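Local coordinates for 39 kDa initiator binding protein (Trichomonas vaginalis, PDB 1Q87) that binds the initiator (Inr) element of core promoters, the chain here being the protein's C-terminal domain, at residues A103-K114 against N171-Y181; G126-Q134 against D144-Q152. All coordinates share one frame; numbering follows the deposited sequence.

Interaction 1 (A103-K114 against N171-Y181); sequences AMFGPYETIMLK and NKPLIEATGQY
Lys114 sends its ammonium group into a nest of oxygens between the two segments, and this is the tightly packed part. Lys114 NZ bonds to Ile175 O at 2.7 Å, almost in line with the carbonyl (C=O...N 165°). A second bond joins Lys114 NZ to Asn171 OD1 at 3.0 Å, in the carbonyl plane and on a lone pair. Gly106 O is a third acceptor, so a buried, presumably charged end is met by three oxygens. An extended chain beyond CG carries NZ there, and Lys114 CE passes over one face of the Tyr181 ring, 3.7 Å from its centroid, in a CH-pi contact. Asn171, with CG anti to its N (chi1 171°), turns ND2 to Ala103 O, donating at 3.0 Å. Pro107, after a cis peptide bond, rests CD 3.1 Å from Ile175 O. The solvent side is looser. Leu113 CB touches Ala177 CB at 4.0 Å, and the carboxylates of Glu109 and Glu176 do not meet. Between these zones Thr110 OG1, at a helix N-cap position, accepts from Ala177 N at 2.7 Å. The arrangement is a corner between two helices docked on a loop that holds type I turns at Lys172-Ile175 and Glu176-Gly179 and joins two antiparallel strands.

Interaction 2 (G126-Q134 against D144-Q152); sequences GHWLTFDPQ and DSISGWFDQ
Leu129 and Gly148 form a single parallel beta bridge, their CA atoms 4.8 Å apart, with Gly148 N donating to Trp128 O at 3.2 Å and Thr130 N to Gly148 O at 3.1 Å. Both bonds use the backbone of one glycine, and neighbours pair in ascending order (Trp128 with Ser147, Thr130 with Trp149), the evidence that the two backbones run the same way at this bridge. The 126-134 segment thus lies along edge strand 147-151 of an otherwise antiparallel sheet, whose strand 157-162 flanks the other edge of 147-151. The indole of Trp128, held between backbone N and carbonyl carbon (chi1 46°), brings its benzo edge to the glycine: CE3 comes within 3.7 Å of Gly148 CA, a close approach that the lack of a side chain permits. Trp128 CB lies 4.0 Å from Ile146 CB. Farther along, Thr130 CG2 runs alongside Trp149 CB, the two side chains pointing the same way, and Pro133 CG packs on Trp149 CB at 3.7 Å. Phe150 is approached by both Leu129 and Phe131, with Phe131 CE1 lying 4.2 Å from Phe150 CD2. Beyond the bridge the backbones separate enough to admit a water, which donates to Thr130 O and accepts from Phe150 N at 3.0 Å.

In the fold
From the N terminus, helix 95-105 runs into the corner 103-114, which interaction 1 will later join to 171-181. Helix 111-123 leads on to 126-134, and after the unmodelled residues 135-143 the chain returns as 144-152, so interaction 2 closes a short loop. Strands 157-162 and 165-171 follow before 171-181 closes the longer loop of interaction 1, which encloses the shorter one. Interaction 1 ties the corner between helices 95-105 and 111-123 to the loop joining strands 165-171 and 182-183; interaction 2 lays the segment after helix 111-123 along edge strand 147-151. Met104 SD lies 3.7 Å from Phe150 CD2, and Phe105 CZ 3.9 Å from Phe131 CZ, an apolar junction of the end of 95-105 with both segments of interaction 2.

Interaction 1 (A103-K114 against N171-Y181)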
# COMPACT_ATOMS: atom_id res chain seq x y z
N ALA A 103 2.72 -0.41 -5.89
CA ALA A 103 3.37 -1.42 -5.05
C ALA A 103 2.69 -1.45 -3.69
O ALA A 103 2.48 -2.52 -3.15
CB ALA A 103 4.86 -1.10 -4.87
N MET A 104 2.36 -0.29 -3.15
CA MET A 104 1.68 -0.22 -1.86
C MET A 104 0.24 -0.69 -1.90
O MET A 104 -0.16 -1.50 -1.08
CB MET A 104 1.65 1.21 -1.29
CG MET A 104 3.03 1.84 -1.11
SD MET A 104 2.83 3.44 -0.38
CE MET A 104 2.75 4.47 -1.92
N PHE A 105 -0.52 -0.21 -2.89
CA PHE A 105 -1.94 -0.55 -2.96
C PHE A 105 -2.53 -1.15 -4.25
O PHE A 105 -3.74 -1.20 -4.38
CB PHE A 105 -2.74 0.66 -2.62
CG PHE A 105 -2.41 1.26 -1.30
CD1 PHE A 105 -2.75 0.61 -0.10
CD2 PHE A 105 -1.82 2.51 -1.24
CE1 PHE A 105 -2.50 1.22 1.14
CE2 PHE A 105 -1.56 3.15 -0.00
CZ PHE A 105 -1.90 2.51 1.18
N GLY A 106 -1.69 -1.58 -5.19
CA GLY A 106 -2.22 -2.19 -6.40
C GLY A 106 -2.64 -3.65 -6.16
O GLY A 106 -2.45 -4.16 -5.05
N PRO A 107 -3.19 -4.34 -7.18
CA PRO A 107 -3.40 -3.80 -8.54
C PRO A 107 -4.37 -2.64 -8.62
O PRO A 107 -5.14 -2.36 -7.67
CB PRO A 107 -3.90 -5.00 -9.35
CG PRO A 107 -3.83 -6.21 -8.40
CD PRO A 107 -3.89 -5.62 -7.01
N TYR A 108 -4.35 -1.94 -9.75
CA TYR A 108 -5.22 -0.78 -9.91
C TYR A 108 -6.73 -1.15 -9.86
O TYR A 108 -7.53 -0.37 -9.38
CB TYR A 108 -4.86 -0.04 -11.19
CG TYR A 108 -5.69 -0.41 -12.39
CD1 TYR A 108 -6.91 0.24 -12.62
CD2 TYR A 108 -5.27 -1.38 -13.28
CE1 TYR A 108 -7.68 -0.07 -13.72
CE2 TYR A 108 -6.03 -1.71 -14.38
CZ TYR A 108 -7.24 -1.05 -14.59
OH TYR A 108 -8.04 -1.40 -15.65
N GLU A 109 -7.12 -2.34 -10.33
CA GLU A 109 -8.53 -2.73 -10.27
C GLU A 109 -9.15 -2.54 -8.90
O GLU A 109 -10.32 -2.22 -8.80
CB GLU A 109 -8.77 -4.20 -10.63
CG GLU A 109 -8.57 -4.53 -12.11
CD GLU A 109 -7.10 -4.53 -12.52
OE1 GLU A 109 -6.23 -4.27 -11.65
OE2 GLU A 109 -6.81 -4.80 -13.71
N THR A 110 -8.39 -2.75 -7.83
CA THR A 110 -9.00 -2.55 -6.51
C THR A 110 -8.20 -1.60 -5.61
O THR A 110 -8.35 -1.60 -4.38
CB THR A 110 -9.25 -3.94 -5.83
OG1 THR A 110 -8.04 -4.69 -5.76
CG2 THR A 110 -10.30 -4.77 -6.68
N ILE A 111 -7.44 -0.71 -6.22
CA ILE A 111 -6.60 0.14 -5.43
C ILE A 111 -7.26 0.91 -4.32
O ILE A 111 -6.72 1.02 -3.20
CB ILE A 111 -5.77 1.08 -6.32
CG1 ILE A 111 -4.81 1.89 -5.44
CG2 ILE A 111 -6.67 1.97 -7.18
CD1 ILE A 111 -3.39 1.62 -5.75
N MET A 112 -8.44 1.42 -4.59
CA MET A 112 -9.13 2.20 -3.59
C MET A 112 -9.72 1.36 -2.47
O MET A 112 -10.04 1.86 -1.41
CB MET A 112 -10.19 3.03 -4.29
CG MET A 112 -9.56 4.09 -5.16
SD MET A 112 -8.99 5.46 -4.18
CE MET A 112 -7.43 5.59 -4.74
N LEU A 113 -9.86 0.06 -2.69
CA LEU A 113 -10.39 -0.79 -1.63
C LEU A 113 -9.26 -1.00 -0.66
O LEU A 113 -9.47 -0.81 0.55
CB LEU A 113 -10.88 -2.13 -2.17
CG LEU A 113 -12.04 -2.00 -3.16
CD1 LEU A 113 -12.49 -3.42 -3.61
CD2 LEU A 113 -13.19 -1.21 -2.49
N LYS A 114 -8.07 -1.38 -1.17
CA LYS A 114 -6.91 -1.61 -0.30
C LYS A 114 -6.63 -0.36 0.53
O LYS A 114 -6.44 -0.44 1.75
CB LYS A 114 -5.68 -1.99 -1.11
CG LYS A 114 -5.89 -3.30 -1.88
CD LYS A 114 -4.61 -4.05 -2.11
CE LYS A 114 -4.84 -5.29 -2.91
NZ LYS A 114 -3.51 -5.75 -3.42
N ASN A 171 2.35 -6.23 0.72
CA ASN A 171 1.19 -6.16 -0.12
C ASN A 171 1.63 -6.89 -1.36
O ASN A 171 2.77 -6.70 -1.79
CB ASN A 171 0.83 -4.73 -0.51
CG ASN A 171 -0.28 -4.69 -1.57
OD1 ASN A 171 -1.36 -5.24 -1.36
ND2 ASN A 171 -0.00 -4.06 -2.71
N LYS A 172 0.77 -7.76 -1.90
CA LYS A 172 1.07 -8.46 -3.15
C LYS A 172 0.40 -7.60 -4.24
O LYS A 172 -0.81 -7.67 -4.45
CB LYS A 172 0.46 -9.85 -3.12
CG LYS A 172 0.84 -10.68 -1.90
CD LYS A 172 2.26 -11.21 -2.04
CE LYS A 172 2.34 -12.37 -3.04
NZ LYS A 172 3.76 -12.77 -3.33
N PRO A 173 1.18 -6.77 -4.96
CA PRO A 173 0.64 -5.89 -6.01
C PRO A 173 -0.09 -6.51 -7.20
O PRO A 173 -0.69 -5.80 -7.96
CB PRO A 173 1.85 -5.04 -6.46
CG PRO A 173 3.01 -5.54 -5.63
CD PRO A 173 2.63 -6.89 -5.07
N LEU A 174 -0.04 -7.83 -7.37
CA LEU A 174 -0.78 -8.44 -8.49
C LEU A 174 -2.11 -9.07 -8.04
O LEU A 174 -2.86 -9.59 -8.86
CB LEU A 174 0.06 -9.51 -9.18
CG LEU A 174 1.47 -9.11 -9.63
CD1 LEU A 174 2.24 -10.31 -10.24
CD2 LEU A 174 1.32 -7.99 -10.62
N ILE A 175 -2.43 -8.99 -6.75
CA ILE A 175 -3.63 -9.61 -6.25
C ILE A 175 -4.70 -8.63 -5.84
O ILE A 175 -4.49 -7.79 -4.95
CB ILE A 175 -3.34 -10.55 -5.06
CG1 ILE A 175 -2.32 -11.62 -5.47
CG2 ILE A 175 -4.65 -11.17 -4.52
CD1 ILE A 175 -2.74 -12.48 -6.64
N GLU A 176 -5.86 -8.77 -6.49
CA GLU A 176 -6.98 -7.89 -6.23
C GLU A 176 -7.43 -8.02 -4.79
O GLU A 176 -7.26 -9.05 -4.15
CB GLU A 176 -8.14 -8.19 -7.17
CG GLU A 176 -7.85 -7.83 -8.61
CD GLU A 176 -9.05 -8.03 -9.52
OE1 GLU A 176 -10.18 -7.67 -9.11
OE2 GLU A 176 -8.86 -8.53 -10.66
N ALA A 177 -7.99 -6.97 -4.26
CA ALA A 177 -8.42 -7.03 -2.89
C ALA A 177 -9.40 -8.19 -2.61
O ALA A 177 -9.69 -8.49 -1.45
CB ALA A 177 -9.03 -5.71 -2.52
N THR A 178 -9.85 -8.86 -3.66
CA THR A 178 -10.79 -9.96 -3.52
C THR A 178 -10.07 -11.20 -3.01
O THR A 178 -10.66 -12.02 -2.31
CB THR A 178 -11.53 -10.30 -4.87
OG1 THR A 178 -10.62 -10.85 -5.82
CG2 THR A 178 -12.14 -9.06 -5.46
N GLY A 179 -8.78 -11.32 -3.33
CA GLY A 179 -8.00 -12.46 -2.87
C GLY A 179 -7.13 -12.24 -1.63
O GLY A 179 -7.33 -11.31 -0.82
N GLN A 180 -6.17 -13.15 -1.46
CA GLN A 180 -5.21 -13.09 -0.35
C GLN A 180 -4.00 -12.26 -0.87
O GLN A 180 -3.06 -12.79 -1.48
CB GLN A 180 -4.78 -14.50 0.01
CG GLN A 180 -5.96 -15.36 0.43
CD GLN A 180 -5.51 -16.61 1.18
OE1 GLN A 180 -4.89 -17.50 0.60
NE2 GLN A 180 -5.81 -16.67 2.48
N TYR A 181 -4.04 -10.96 -0.61
CA TYR A 181 -3.04 -10.04 -1.15
C TYR A 181 -1.97 -9.57 -0.17
O TYR A 181 -1.28 -8.59 -0.44
CB TYR A 181 -3.77 -8.83 -1.75
CG TYR A 181 -4.58 -8.06 -0.72
CD1 TYR A 181 -4.00 -7.05 0.05
CD2 TYR A 181 -5.95 -8.30 -0.55
CE1 TYR A 181 -4.76 -6.30 0.96
CE2 TYR A 181 -6.73 -7.54 0.35
CZ TYR A 181 -6.14 -6.57 1.08
OH TYR A 181 -6.91 -5.85 1.95

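Interaction 2 (G126-Q134 against D144-Q152)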
# COMPACT_ATOMS: atom_id res chain seq x y z
N GLY A 126 -4.86 5.16 16.79
CA GLY A 126 -3.91 6.23 17.03
C GLY A 126 -3.21 6.84 15.83
O GLY A 126 -2.23 7.57 15.99
N HIS A 127 -3.69 6.54 14.62
CA HIS A 127 -3.11 7.09 13.40
C HIS A 127 -1.60 6.87 13.31
O HIS A 127 -0.82 7.82 13.33
CB HIS A 127 -3.39 8.59 13.29
CG HIS A 127 -4.75 8.99 13.79
ND1 HIS A 127 -5.68 9.59 12.98
CD2 HIS A 127 -5.30 8.93 15.03
CE1 HIS A 127 -6.76 9.88 13.70
NE2 HIS A 127 -6.55 9.49 14.94
N TRP A 128 -1.20 5.62 13.20
CA TRP A 128 0.21 5.32 13.12
C TRP A 128 0.79 5.38 11.71
O TRP A 128 1.98 5.68 11.57
CB TRP A 128 0.50 3.93 13.74
CG TRP A 128 -0.45 2.84 13.31
CD1 TRP A 128 -1.62 2.47 13.91
CD2 TRP A 128 -0.31 2.00 12.15
NE1 TRP A 128 -2.22 1.45 13.20
CE2 TRP A 128 -1.44 1.14 12.12
CE3 TRP A 128 0.65 1.89 11.14
CZ2 TRP A 128 -1.63 0.19 11.11
CZ3 TRP A 128 0.45 0.93 10.12
CH2 TRP A 128 -0.67 0.10 10.12
N LEU A 129 -0.02 5.12 10.68
CA LEU A 129 0.43 5.14 9.27
C LEU A 129 0.88 6.52 8.77
O LEU A 129 0.23 7.54 9.04
CB LEU A 129 -0.67 4.62 8.34
CG LEU A 129 -0.33 4.33 6.86
CD1 LEU A 129 0.62 3.17 6.74
CD2 LEU A 129 -1.57 3.99 6.10
N THR A 130 2.00 6.57 8.05
CA THR A 130 2.50 7.84 7.52
C THR A 130 3.11 7.57 6.14
O THR A 130 3.73 6.54 5.93
CB THR A 130 3.58 8.44 8.46
OG1 THR A 130 4.09 9.68 7.92
CG2 THR A 130 4.73 7.46 8.65
N PHE A 131 2.89 8.46 5.19
CA PHE A 131 3.46 8.26 3.86
C PHE A 131 4.65 9.15 3.63
O PHE A 131 5.17 9.24 2.51
CB PHE A 131 2.40 8.51 2.81
CG PHE A 131 1.29 7.53 2.86
CD1 PHE A 131 1.48 6.26 2.36
CD2 PHE A 131 0.12 7.81 3.55
CE1 PHE A 131 0.52 5.29 2.55
CE2 PHE A 131 -0.84 6.84 3.74
CZ PHE A 131 -0.64 5.58 3.25
N ASP A 132 5.10 9.78 4.70
CA ASP A 132 6.23 10.69 4.62
C ASP A 132 6.85 10.92 6.00
O ASP A 132 6.63 11.97 6.61
CB ASP A 132 5.73 11.99 4.00
CG ASP A 132 6.74 13.09 4.07
OD1 ASP A 132 7.95 12.78 4.17
OD2 ASP A 132 6.31 14.26 4.00
N PRO A 133 7.64 9.94 6.51
CA PRO A 133 8.30 10.01 7.83
C PRO A 133 9.30 11.17 8.04
O PRO A 133 10.12 11.47 7.17
CB PRO A 133 8.97 8.65 7.95
CG PRO A 133 8.08 7.76 7.17
CD PRO A 133 7.80 8.60 5.93
N GLN A 134 9.21 11.79 9.21
CA GLN A 134 10.08 12.89 9.57
C GLN A 134 10.02 13.07 11.08
O GLN A 134 8.98 13.48 11.62
CB GLN A 134 9.63 14.19 8.89
CG GLN A 134 9.63 14.16 7.38
CD GLN A 134 9.28 15.51 6.78
OE1 GLN A 134 9.06 15.62 5.57
NE2 GLN A 134 9.23 16.55 7.61
N ASP A 144 6.00 4.89 25.09
CA ASP A 144 6.34 4.99 23.67
C ASP A 144 5.08 5.01 22.79
O ASP A 144 4.00 5.41 23.25
CB ASP A 144 7.27 3.83 23.28
CG ASP A 144 8.62 3.91 23.97
OD1 ASP A 144 8.65 4.00 25.22
OD2 ASP A 144 9.67 3.89 23.27
N SER A 145 5.21 4.59 21.53
CA SER A 145 4.05 4.59 20.63
C SER A 145 4.30 3.84 19.32
O SER A 145 5.44 3.51 18.98
CB SER A 145 3.64 6.04 20.33
OG SER A 145 2.33 6.11 19.76
N ILE A 146 3.22 3.58 18.58
CA ILE A 146 3.26 2.85 17.32
C ILE A 146 3.54 3.75 16.11
O ILE A 146 3.22 4.94 16.11
CB ILE A 146 1.94 2.14 17.07
CG1 ILE A 146 1.37 1.60 18.38
CG2 ILE A 146 2.14 0.99 16.13
CD1 ILE A 146 -0.16 1.44 18.36
N SER A 147 4.12 3.15 15.07
CA SER A 147 4.45 3.87 13.83
C SER A 147 4.65 2.90 12.66
O SER A 147 5.29 1.85 12.81
CB SER A 147 5.72 4.68 14.04
OG SER A 147 6.18 5.21 12.83
N GLY A 148 4.11 3.25 11.50
CA GLY A 148 4.26 2.40 10.33
C GLY A 148 4.42 3.19 9.05
O GLY A 148 3.86 4.28 8.92
N TRP A 149 5.20 2.65 8.10
CA TRP A 149 5.41 3.31 6.81
C TRP A 149 5.83 2.26 5.82
O TRP A 149 6.15 1.14 6.20
CB TRP A 149 6.48 4.40 6.91
CG TRP A 149 7.86 3.87 7.24
CD1 TRP A 149 8.89 3.61 6.36
CD2 TRP A 149 8.31 3.43 8.52
NE1 TRP A 149 9.94 3.03 7.03
CE2 TRP A 149 9.61 2.91 8.35
CE3 TRP A 149 7.73 3.43 9.81
CZ2 TRP A 149 10.36 2.39 9.43
CZ3 TRP A 149 8.47 2.91 10.88
CH2 TRP A 149 9.77 2.39 10.68
N PHE A 150 5.81 2.60 4.53
CA PHE A 150 6.22 1.67 3.50
C PHE A 150 7.68 1.98 3.21
O PHE A 150 8.09 3.14 3.17
CB PHE A 150 5.31 1.85 2.26
CG PHE A 150 3.97 1.13 2.39
CD1 PHE A 150 3.84 -0.19 1.99
CD2 PHE A 150 2.85 1.79 2.90
CE1 PHE A 150 2.62 -0.86 2.06
CE2 PHE A 150 1.61 1.15 2.99
CZ PHE A 150 1.49 -0.19 2.55
N ASP A 151 8.45 0.92 3.07
CA ASP A 151 9.88 0.97 2.80
C ASP A 151 10.08 1.64 1.45
O ASP A 151 9.63 1.12 0.42
CB ASP A 151 10.42 -0.48 2.79
CG ASP A 151 11.95 -0.58 2.60
OD1 ASP A 151 12.56 0.12 1.77
OD2 ASP A 151 12.55 -1.43 3.28
N GLN A 152 10.75 2.77 1.43
CA GLN A 152 10.98 3.42 0.16
C GLN A 152 11.70 2.54 -0.88
O GLN A 152 11.49 2.71 -2.08
CB GLN A 152 11.76 4.72 0.35
CG GLN A 152 11.06 5.91 -0.28
CD GLN A 152 9.69 6.17 0.34
OE1 GLN A 152 8.80 5.32 0.29
NE2 GLN A 152 9.51 7.35 0.91
O HOH W 1 4.61 5.31 3.96